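Local coordinates for protein argonaute (Methanocaldococcus jannaschii, PDB 5G5S) that cuts single-stranded DNA targets, using short single-stranded DNA guides to find the complementary strand, and may serve in defence against invading genetic elements, at residues Leu345-Asn355 with Ile389-Lys397; Ile457-Trp466 with Leu478-Leu486. All coordinates share one frame; numbering follows the deposited sequence.

Interaction 1: Leu345-Asn355 with Ile389-Lys397; sequences LPYDVPEIIRN and IANKTELPK
The carboxylate of Glu-394 lies over one face of the Arg-354 guanidinium, the two planes tilted 36° apart, and the side chains run alongside each other pointing the same way. OE2 is the atom set over the face, while OE1 makes the salt bridge to Arg-354 NH1 at 3.6 Å. The same NH1 also reaches Asp-348 OD1 at 3.1 Å in a weak hydrogen bond within a second salt bridge. The arginine thus sits between two acids whose oxygens come close to each other, and its charge probably offsets their repulsion. Bends at chi2 and chi3 bring the guanidinium back over Glu-394, although the CB of Arg-354 points away from 389-397.

Beside these charges the backbones are joined by Asn-355 N to Glu-394 O, 2.7 Å, with the donor 37° out of the carbonyl plane. Val-349 CG1 packs on the same carbonyl oxygen at 3.7 Å. Further in, the contact turns apolar: Ile-353 CD1 meets Pro-396 CG at 3.8 Å, and the Pro-346 ring rests with CG against Leu-395 CD2 at 3.7 Å. Leu-345 CD2 closes the far end against Thr-393 OG1, 3.9 Å.

The contact joins two loops of the Mid domain. One leads into strand 357-365; the other leaves helix 372-390 through a type II beta turn from Ala-390 to Thr-393 and enters the edge strand 397-407. Leu-358 of strand 357-365 touches both Ile-353 and Pro-396, Tyr-386 of helix 372-390 packs on Leu-395, and Asp-348 is joined by backbone hydrogen bonding to Lys-489, where Tyr-347 and Asp-348 form a classic beta bulge.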
loop_
_atom_site.group_PDB
_atom_site.type_symbol
_atom_site.label_atom_id
_atom_site.label_comp_id
_atom_site.label_asym_id
_atom_site.label_seq_id
_atom_site.Cartn_x
_atom_site.Cartn_y
_atom_site.Cartn_z
ATOM N N LEU A 345 -24.192 -16.668 -10.309
ATOM C CA LEU A 345 -23.398 -17.783 -9.784
ATOM C C LEU A 345 -21.880 -17.632 -10.025
ATOM O O LEU A 345 -21.477 -16.966 -10.989
ATOM C CB LEU A 345 -23.945 -19.133 -10.301
ATOM C CG LEU A 345 -25.409 -19.481 -9.921
ATOM C CD1 LEU A 345 -25.880 -20.693 -10.664
ATOM C CD2 LEU A 345 -25.565 -19.715 -8.415
ATOM N N PRO A 346 -21.019 -18.194 -9.136
ATOM C CA PRO A 346 -19.569 -18.009 -9.304
ATOM C C PRO A 346 -18.936 -18.798 -10.440
ATOM O O PRO A 346 -19.427 -19.861 -10.803
ATOM C CB PRO A 346 -19.010 -18.452 -7.953
ATOM C CG PRO A 346 -19.963 -19.467 -7.476
ATOM C CD PRO A 346 -21.310 -18.974 -7.914
ATOM N N TYR A 347 -17.833 -18.268 -10.985
ATOM C CA TYR A 347 -17.046 -18.892 -12.052
ATOM C C TYR A 347 -16.337 -20.149 -11.570
ATOM O O TYR A 347 -16.259 -21.114 -12.325
ATOM C CB TYR A 347 -16.010 -17.904 -12.627
ATOM C CG TYR A 347 -16.393 -17.368 -13.984
ATOM C CD1 TYR A 347 -17.333 -16.348 -14.113
ATOM C CD2 TYR A 347 -15.835 -17.893 -15.147
ATOM C CE1 TYR A 347 -17.715 -15.870 -15.365
ATOM C CE2 TYR A 347 -16.195 -17.412 -16.405
ATOM C CZ TYR A 347 -17.139 -16.401 -16.509
ATOM O OH TYR A 347 -17.491 -15.909 -17.741
ATOM N N ASP A 348 -15.799 -20.129 -10.330
ATOM C CA ASP A 348 -15.095 -21.264 -9.730
ATOM C C ASP A 348 -15.071 -21.189 -8.206
ATOM O O ASP A 348 -14.865 -20.119 -7.637
ATOM C CB ASP A 348 -13.653 -21.393 -10.286
ATOM C CG ASP A 348 -12.958 -22.707 -9.961
ATOM O OD1 ASP A 348 -13.600 -23.779 -10.112
ATOM O OD2 ASP A 348 -11.755 -22.673 -9.615
ATOM N N VAL A 349 -15.271 -22.341 -7.556
ATOM C CA VAL A 349 -15.235 -22.528 -6.103
ATOM C C VAL A 349 -14.096 -23.550 -5.838
ATOM O O VAL A 349 -14.075 -24.590 -6.508
ATOM C CB VAL A 349 -16.610 -23.021 -5.552
ATOM C CG1 VAL A 349 -16.547 -23.302 -4.050
ATOM C CG2 VAL A 349 -17.725 -22.021 -5.857
ATOM N N PRO A 350 -13.128 -23.288 -4.916
ATOM C CA PRO A 350 -12.046 -24.270 -4.695
ATOM C C PRO A 350 -12.562 -25.635 -4.251
ATOM O O PRO A 350 -13.567 -25.694 -3.539
ATOM C CB PRO A 350 -11.181 -23.616 -3.611
ATOM C CG PRO A 350 -11.520 -22.172 -3.670
ATOM C CD PRO A 350 -12.963 -22.110 -4.038
ATOM N N GLU A 351 -11.889 -26.727 -4.694
ATOM C CA GLU A 351 -12.239 -28.122 -4.393
ATOM C C GLU A 351 -12.330 -28.422 -2.885
ATOM O O GLU A 351 -13.146 -29.254 -2.477
ATOM C CB GLU A 351 -11.266 -29.085 -5.080
ATOM N N ILE A 352 -11.514 -27.721 -2.068
ATOM C CA ILE A 352 -11.458 -27.841 -0.609
ATOM C C ILE A 352 -12.781 -27.450 0.089
ATOM O O ILE A 352 -13.062 -27.968 1.172
ATOM C CB ILE A 352 -10.269 -27.012 -0.070
ATOM N N ILE A 353 -13.570 -26.528 -0.522
ATOM C CA ILE A 353 -14.858 -26.033 -0.005
ATOM C C ILE A 353 -16.061 -26.187 -0.981
ATOM O O ILE A 353 -17.156 -25.696 -0.679
ATOM C CB ILE A 353 -14.764 -24.608 0.620
ATOM C CG1 ILE A 353 -14.221 -23.555 -0.374
ATOM C CG2 ILE A 353 -13.986 -24.612 1.939
ATOM C CD1 ILE A 353 -15.133 -22.391 -0.578
ATOM N N ARG A 354 -15.863 -26.898 -2.121
ATOM C CA ARG A 354 -16.891 -27.138 -3.145
ATOM C C ARG A 354 -18.095 -27.915 -2.570
ATOM O O ARG A 354 -17.929 -29.044 -2.101
ATOM C CB ARG A 354 -16.279 -27.863 -4.358
ATOM C CG ARG A 354 -17.129 -27.793 -5.621
ATOM C CD ARG A 354 -16.404 -27.088 -6.751
ATOM N NE ARG A 354 -15.454 -27.966 -7.437
ATOM C CZ ARG A 354 -14.690 -27.594 -8.460
ATOM N NH1 ARG A 354 -14.751 -26.352 -8.927
ATOM N NH2 ARG A 354 -13.859 -28.460 -9.024
ATOM N N ASN A 355 -19.296 -27.283 -2.602
ATOM C CA ASN A 355 -20.583 -27.775 -2.075
ATOM C C ASN A 355 -20.498 -28.501 -0.727
ATOM O O ASN A 355 -20.903 -29.657 -0.599
ATOM C CB ASN A 355 -21.499 -28.448 -3.130
ATOM C CG ASN A 355 -20.822 -29.291 -4.193
ATOM O OD1 ASN A 355 -20.050 -30.212 -3.903
ATOM N ND2 ASN A 355 -21.156 -29.040 -5.455
ATOM N N ILE A 389 -30.022 -21.282 -2.204
ATOM C CA ILE A 389 -29.395 -21.138 -3.516
ATOM C C ILE A 389 -28.035 -21.868 -3.527
ATOM O O ILE A 389 -27.698 -22.470 -4.544
ATOM C CB ILE A 389 -29.327 -19.630 -3.916
ATOM C CG1 ILE A 389 -30.729 -18.939 -3.847
ATOM C CG2 ILE A 389 -28.610 -19.369 -5.256
ATOM C CD1 ILE A 389 -31.873 -19.479 -4.781
ATOM N N ALA A 390 -27.290 -21.867 -2.385
ATOM C CA ALA A 390 -26.003 -22.575 -2.220
ATOM C C ALA A 390 -26.198 -24.112 -2.314
ATOM O O ALA A 390 -25.259 -24.849 -2.654
ATOM C CB ALA A 390 -25.358 -22.204 -0.896
ATOM N N ASN A 391 -27.430 -24.577 -2.005
ATOM C CA ASN A 391 -27.883 -25.962 -2.126
ATOM C C ASN A 391 -28.226 -26.124 -3.605
ATOM O O ASN A 391 -28.862 -25.240 -4.188
ATOM C CB ASN A 391 -29.130 -26.191 -1.266
ATOM C CG ASN A 391 -29.312 -27.613 -0.807
ATOM O OD1 ASN A 391 -30.007 -28.419 -1.440
ATOM N ND2 ASN A 391 -28.707 -27.944 0.324
ATOM N N LYS A 392 -27.770 -27.227 -4.217
ATOM C CA LYS A 392 -27.943 -27.540 -5.642
ATOM C C LYS A 392 -27.084 -26.641 -6.565
ATOM O O LYS A 392 -27.493 -26.308 -7.680
ATOM C CB LYS A 392 -29.431 -27.644 -6.064
ATOM N N THR A 393 -25.876 -26.272 -6.072
ATOM C CA THR A 393 -24.817 -25.502 -6.744
ATOM C C THR A 393 -23.457 -25.779 -6.072
ATOM O O THR A 393 -23.422 -26.344 -4.973
ATOM C CB THR A 393 -25.161 -23.999 -6.887
ATOM O OG1 THR A 393 -24.381 -23.453 -7.951
ATOM C CG2 THR A 393 -24.879 -23.206 -5.636
ATOM N N GLU A 394 -22.351 -25.353 -6.728
ATOM C CA GLU A 394 -20.967 -25.511 -6.254
ATOM C C GLU A 394 -20.674 -24.747 -4.951
ATOM O O GLU A 394 -19.789 -25.156 -4.199
ATOM C CB GLU A 394 -19.956 -25.098 -7.343
ATOM C CG GLU A 394 -19.848 -26.073 -8.507
ATOM C CD GLU A 394 -18.602 -25.972 -9.373
ATOM O OE1 GLU A 394 -17.967 -24.890 -9.409
ATOM O OE2 GLU A 394 -18.261 -26.987 -10.023
ATOM N N LEU A 395 -21.414 -23.645 -4.696
ATOM C CA LEU A 395 -21.267 -22.778 -3.520
ATOM C C LEU A 395 -21.409 -23.521 -2.188
ATOM O O LEU A 395 -22.325 -24.335 -2.036
ATOM C CB LEU A 395 -22.275 -21.617 -3.555
ATOM C CG LEU A 395 -21.962 -20.430 -4.452
ATOM C CD1 LEU A 395 -23.208 -19.620 -4.711
ATOM C CD2 LEU A 395 -20.883 -19.534 -3.847
ATOM N N PRO A 396 -20.537 -23.228 -1.194
ATOM C CA PRO A 396 -20.675 -23.899 0.112
ATOM C C PRO A 396 -21.837 -23.332 0.926
ATOM O O PRO A 396 -22.282 -22.213 0.670
ATOM C CB PRO A 396 -19.335 -23.617 0.797
ATOM C CG PRO A 396 -18.865 -22.323 0.193
ATOM C CD PRO A 396 -19.403 -22.275 -1.206
ATOM N N LYS A 397 -22.321 -24.105 1.908
ATOM C CA LYS A 397 -23.401 -23.689 2.796
ATOM C C LYS A 397 -22.835 -23.290 4.160
ATOM O O LYS A 397 -21.732 -23.702 4.521
ATOM C CB LYS A 397 -24.449 -24.805 2.939
#

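Interaction 2: Ile457-Trp466 with Leu478-Leu486; sequences ISQNILWENW and LLIQIMGKL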
loop_
_atom_site.group_PDB
_atom_site.type_symbol
_atom_site.label_atom_id
_atom_site.label_comp_id
_atom_site.label_asym_id
_atom_site.label_seq_id
_atom_site.Cartn_x
_atom_site.Cartn_y
_atom_site.Cartn_z
ATOM N N ILE A 457 -12.052 -19.173 9.380
ATOM C CA ILE A 457 -12.030 -17.969 8.529
ATOM C C ILE A 457 -13.160 -17.085 9.083
ATOM O O ILE A 457 -14.198 -17.613 9.480
ATOM C CB ILE A 457 -12.196 -18.312 7.020
ATOM C CG1 ILE A 457 -11.006 -19.156 6.527
ATOM C CG2 ILE A 457 -12.376 -17.034 6.158
ATOM C CD1 ILE A 457 -11.264 -19.985 5.288
ATOM N N SER A 458 -12.935 -15.773 9.190
ATOM C CA SER A 458 -13.937 -14.899 9.792
ATOM C C SER A 458 -14.060 -13.535 9.163
ATOM O O SER A 458 -13.113 -13.041 8.547
ATOM C CB SER A 458 -13.660 -14.740 11.285
ATOM O OG SER A 458 -12.307 -14.395 11.528
ATOM N N GLN A 459 -15.226 -12.906 9.365
ATOM C CA GLN A 459 -15.490 -11.550 8.913
ATOM C C GLN A 459 -16.283 -10.792 9.972
ATOM O O GLN A 459 -17.269 -11.309 10.508
ATOM C CB GLN A 459 -16.185 -11.515 7.535
ATOM C CG GLN A 459 -16.319 -10.103 6.913
ATOM C CD GLN A 459 -15.025 -9.326 6.811
ATOM O OE1 GLN A 459 -14.879 -8.230 7.358
ATOM N NE2 GLN A 459 -14.055 -9.868 6.108
ATOM N N ASN A 460 -15.820 -9.571 10.283
ATOM C CA ASN A 460 -16.458 -8.684 11.246
ATOM C C ASN A 460 -17.260 -7.616 10.528
ATOM O O ASN A 460 -16.908 -7.216 9.417
ATOM C CB ASN A 460 -15.443 -8.081 12.230
ATOM C CG ASN A 460 -14.276 -7.334 11.613
ATOM O OD1 ASN A 460 -13.762 -7.666 10.541
ATOM N ND2 ASN A 460 -13.781 -6.342 12.330
ATOM N N ILE A 461 -18.364 -7.188 11.156
ATOM C CA ILE A 461 -19.299 -6.187 10.641
ATOM C C ILE A 461 -19.819 -5.336 11.810
ATOM O O ILE A 461 -20.017 -5.881 12.901
ATOM C CB ILE A 461 -20.425 -6.911 9.827
ATOM C CG1 ILE A 461 -20.969 -6.096 8.620
ATOM C CG2 ILE A 461 -21.500 -7.627 10.677
ATOM C CD1 ILE A 461 -21.891 -4.957 8.913
ATOM N N LEU A 462 -19.991 -4.008 11.611
ATOM C CA LEU A 462 -20.513 -3.143 12.681
ATOM C C LEU A 462 -22.030 -3.178 12.647
ATOM O O LEU A 462 -22.630 -2.870 11.611
ATOM C CB LEU A 462 -19.995 -1.688 12.601
ATOM C CG LEU A 462 -18.482 -1.446 12.741
ATOM C CD1 LEU A 462 -18.151 0.012 12.494
ATOM C CD2 LEU A 462 -17.947 -1.867 14.113
ATOM N N TRP A 463 -22.647 -3.588 13.770
ATOM C CA TRP A 463 -24.099 -3.714 13.901
ATOM C C TRP A 463 -24.881 -2.436 13.618
ATOM O O TRP A 463 -25.908 -2.504 12.940
ATOM C CB TRP A 463 -24.512 -4.335 15.245
ATOM C CG TRP A 463 -26.000 -4.464 15.408
ATOM C CD1 TRP A 463 -26.778 -3.832 16.334
ATOM C CD2 TRP A 463 -26.899 -5.157 14.532
ATOM N NE1 TRP A 463 -28.103 -4.136 16.123
ATOM C CE2 TRP A 463 -28.207 -4.940 15.018
ATOM C CE3 TRP A 463 -26.725 -5.960 13.388
ATOM C CZ2 TRP A 463 -29.332 -5.510 14.415
ATOM C CZ3 TRP A 463 -27.841 -6.515 12.786
ATOM C CH2 TRP A 463 -29.127 -6.284 13.294
ATOM N N GLU A 464 -24.395 -1.281 14.128
ATOM C CA GLU A 464 -25.026 0.034 13.936
ATOM C C GLU A 464 -25.282 0.313 12.452
ATOM O O GLU A 464 -26.387 0.723 12.089
ATOM C CB GLU A 464 -24.184 1.165 14.563
ATOM C CG GLU A 464 -24.145 1.158 16.085
ATOM C CD GLU A 464 -22.848 0.656 16.695
ATOM O OE1 GLU A 464 -22.373 -0.429 16.286
ATOM O OE2 GLU A 464 -22.320 1.340 17.601
ATOM N N ASN A 465 -24.286 0.027 11.603
ATOM C CA ASN A 465 -24.373 0.208 10.157
ATOM C C ASN A 465 -25.286 -0.829 9.480
ATOM O O ASN A 465 -26.085 -0.451 8.617
ATOM C CB ASN A 465 -22.977 0.218 9.533
ATOM C CG ASN A 465 -22.122 1.399 9.936
ATOM O OD1 ASN A 465 -22.569 2.559 9.970
ATOM N ND2 ASN A 465 -20.853 1.125 10.217
ATOM N N TRP A 466 -25.184 -2.121 9.876
ATOM C CA TRP A 466 -25.997 -3.202 9.307
ATOM C C TRP A 466 -27.486 -3.094 9.641
ATOM O O TRP A 466 -28.310 -3.492 8.817
ATOM C CB TRP A 466 -25.446 -4.583 9.700
ATOM C CG TRP A 466 -25.796 -5.699 8.750
ATOM C CD1 TRP A 466 -26.195 -5.581 7.450
ATOM C CD2 TRP A 466 -25.732 -7.109 9.023
ATOM N NE1 TRP A 466 -26.416 -6.827 6.906
ATOM C CE2 TRP A 466 -26.134 -7.782 7.848
ATOM C CE3 TRP A 466 -25.400 -7.869 10.158
ATOM C CZ2 TRP A 466 -26.211 -9.178 7.774
ATOM C CZ3 TRP A 466 -25.472 -9.251 10.081
ATOM C CH2 TRP A 466 -25.876 -9.892 8.902
ATOM N N LEU A 478 -20.957 -7.576 2.349
ATOM C CA LEU A 478 -20.519 -8.565 3.326
ATOM C C LEU A 478 -20.327 -9.901 2.632
ATOM O O LEU A 478 -19.316 -10.554 2.861
ATOM C CB LEU A 478 -21.534 -8.685 4.489
ATOM C CG LEU A 478 -21.281 -9.800 5.518
ATOM C CD1 LEU A 478 -19.971 -9.577 6.271
ATOM C CD2 LEU A 478 -22.464 -9.948 6.475
ATOM N N LEU A 479 -21.283 -10.297 1.772
ATOM C CA LEU A 479 -21.208 -11.543 1.017
ATOM C C LEU A 479 -20.064 -11.544 0.012
ATOM O O LEU A 479 -19.392 -12.566 -0.098
ATOM C CB LEU A 479 -22.560 -11.938 0.389
ATOM C CG LEU A 479 -23.639 -12.388 1.388
ATOM C CD1 LEU A 479 -24.989 -12.528 0.716
ATOM C CD2 LEU A 479 -23.244 -13.697 2.094
ATOM N N ILE A 480 -19.780 -10.381 -0.643
ATOM C CA ILE A 480 -18.659 -10.214 -1.577
ATOM C C ILE A 480 -17.344 -10.525 -0.850
ATOM O O ILE A 480 -16.522 -11.296 -1.352
ATOM C CB ILE A 480 -18.630 -8.791 -2.223
ATOM C CG1 ILE A 480 -19.770 -8.627 -3.256
ATOM C CG2 ILE A 480 -17.253 -8.511 -2.875
ATOM C CD1 ILE A 480 -20.132 -7.210 -3.584
ATOM N N GLN A 481 -17.179 -9.938 0.349
ATOM C CA GLN A 481 -15.989 -10.120 1.167
ATOM C C GLN A 481 -15.833 -11.540 1.698
ATOM O O GLN A 481 -14.714 -12.045 1.696
ATOM C CB GLN A 481 -15.885 -9.050 2.264
ATOM C CG GLN A 481 -14.471 -8.956 2.822
ATOM C CD GLN A 481 -14.087 -7.595 3.312
ATOM O OE1 GLN A 481 -14.448 -6.567 2.742
ATOM N NE2 GLN A 481 -13.267 -7.576 4.345
ATOM N N ILE A 482 -16.954 -12.200 2.084
ATOM C CA ILE A 482 -16.978 -13.591 2.554
ATOM C C ILE A 482 -16.492 -14.529 1.435
ATOM O O ILE A 482 -15.652 -15.398 1.694
ATOM C CB ILE A 482 -18.373 -13.977 3.129
ATOM C CG1 ILE A 482 -18.603 -13.308 4.505
ATOM C CG2 ILE A 482 -18.564 -15.502 3.202
ATOM C CD1 ILE A 482 -20.053 -13.500 5.163
ATOM N N MET A 483 -16.995 -14.325 0.192
ATOM C CA MET A 483 -16.595 -15.086 -1.009
ATOM C C MET A 483 -15.089 -14.991 -1.248
ATOM O O MET A 483 -14.451 -16.011 -1.510
ATOM C CB MET A 483 -17.357 -14.606 -2.270
ATOM C CG MET A 483 -18.869 -14.814 -2.222
ATOM S SD MET A 483 -19.435 -16.521 -2.056
ATOM C CE MET A 483 -19.835 -16.558 -0.321
ATOM N N GLY A 484 -14.544 -13.773 -1.138
ATOM C CA GLY A 484 -13.120 -13.489 -1.303
ATOM C C GLY A 484 -12.273 -14.199 -0.267
ATOM O O GLY A 484 -11.257 -14.800 -0.601
ATOM N N LYS A 485 -12.710 -14.160 0.992
ATOM C CA LYS A 485 -12.060 -14.815 2.122
ATOM C C LYS A 485 -12.128 -16.322 1.998
ATOM O O LYS A 485 -11.278 -17.010 2.550
ATOM C CB LYS A 485 -12.634 -14.316 3.463
ATOM C CG LYS A 485 -12.303 -12.832 3.707
ATOM C CD LYS A 485 -12.376 -12.430 5.164
ATOM C CE LYS A 485 -11.069 -12.588 5.879
ATOM N NZ LYS A 485 -11.042 -11.801 7.137
ATOM N N LEU A 486 -13.096 -16.837 1.222
ATOM C CA LEU A 486 -13.208 -18.278 0.980
ATOM C C LEU A 486 -12.601 -18.711 -0.368
ATOM O O LEU A 486 -12.802 -19.849 -0.800
ATOM C CB LEU A 486 -14.652 -18.787 1.165
ATOM C CG LEU A 486 -15.208 -18.744 2.594
ATOM C CD1 LEU A 486 -16.716 -18.783 2.581
ATOM C CD2 LEU A 486 -14.641 -19.869 3.465
#
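Strand 457-462 and helix 478-485 run nearly antiparallel, their axes 9.0 Å apart at 158°, with Gln-459 opposite Ile-482. Ile-457 points at the last helical turn, CG2 on Lys-485 CB at 3.8 Å and CD1 on Leu-486 CD2. At the other end Leu-478 spreads its two branches: CD1 touches Gln-459 CG at 3.7 Å, and CD2 lies 4.0 Å above one face of the Trp-466 ring, offset toward its rim. With CG anti to the backbone N (chi1 174°), Leu-478 can reach both.

Between these apolar ends the contact is polar. The side chains of Gln-459 and Gln-481 cross at about a right angle, their amide planes 78° apart; Gln-481 OE1 is bound by Leu-673 N. Lys-485, bent at chi3, passes the Gln-459 side chain and gives NZ to Ser-458 O at 2.8 Å, nearly in line with the carbonyl bond.

NZ also forms a salt bridge with the C-terminal carboxylate oxygen, Ile-715 OXT, so the ammonium ties strand, helix and chain end together. Residues 459-462 bind the 5'-phosphorylated end of the guide, Gln-481 contacts guide DNA, and Gln-459 binds a divalent metal in another structure of this protein; Gln-481 and Lys-485 are inferred metal ligands. Two amides and a buried ammonium are consistent with a pocket made for a phosphate and its metal.

Overall arrangement
Both contacts belong to the Mid domain, but they sit at different depths. Interaction 2 is wholly buried, packing helix 473-485 on edge strand 456-462 of the four-stranded parallel sheet. Interaction 1 is partly buried and joins two loops, one running into the opposite edge strand, 397-407, the other into its neighbour 357-365. Their centres are 18 Å apart, and they meet where the helix ends: Ile-353 CD1 packs on Leu-486 O at 3.5 Å, and Leu-395 CD2 on Met-483 SD. The charged groups of interaction 1 are partly exposed, whereas the polar groups of interaction 2 are buried, and its two glutamines belong to the guide-binding site.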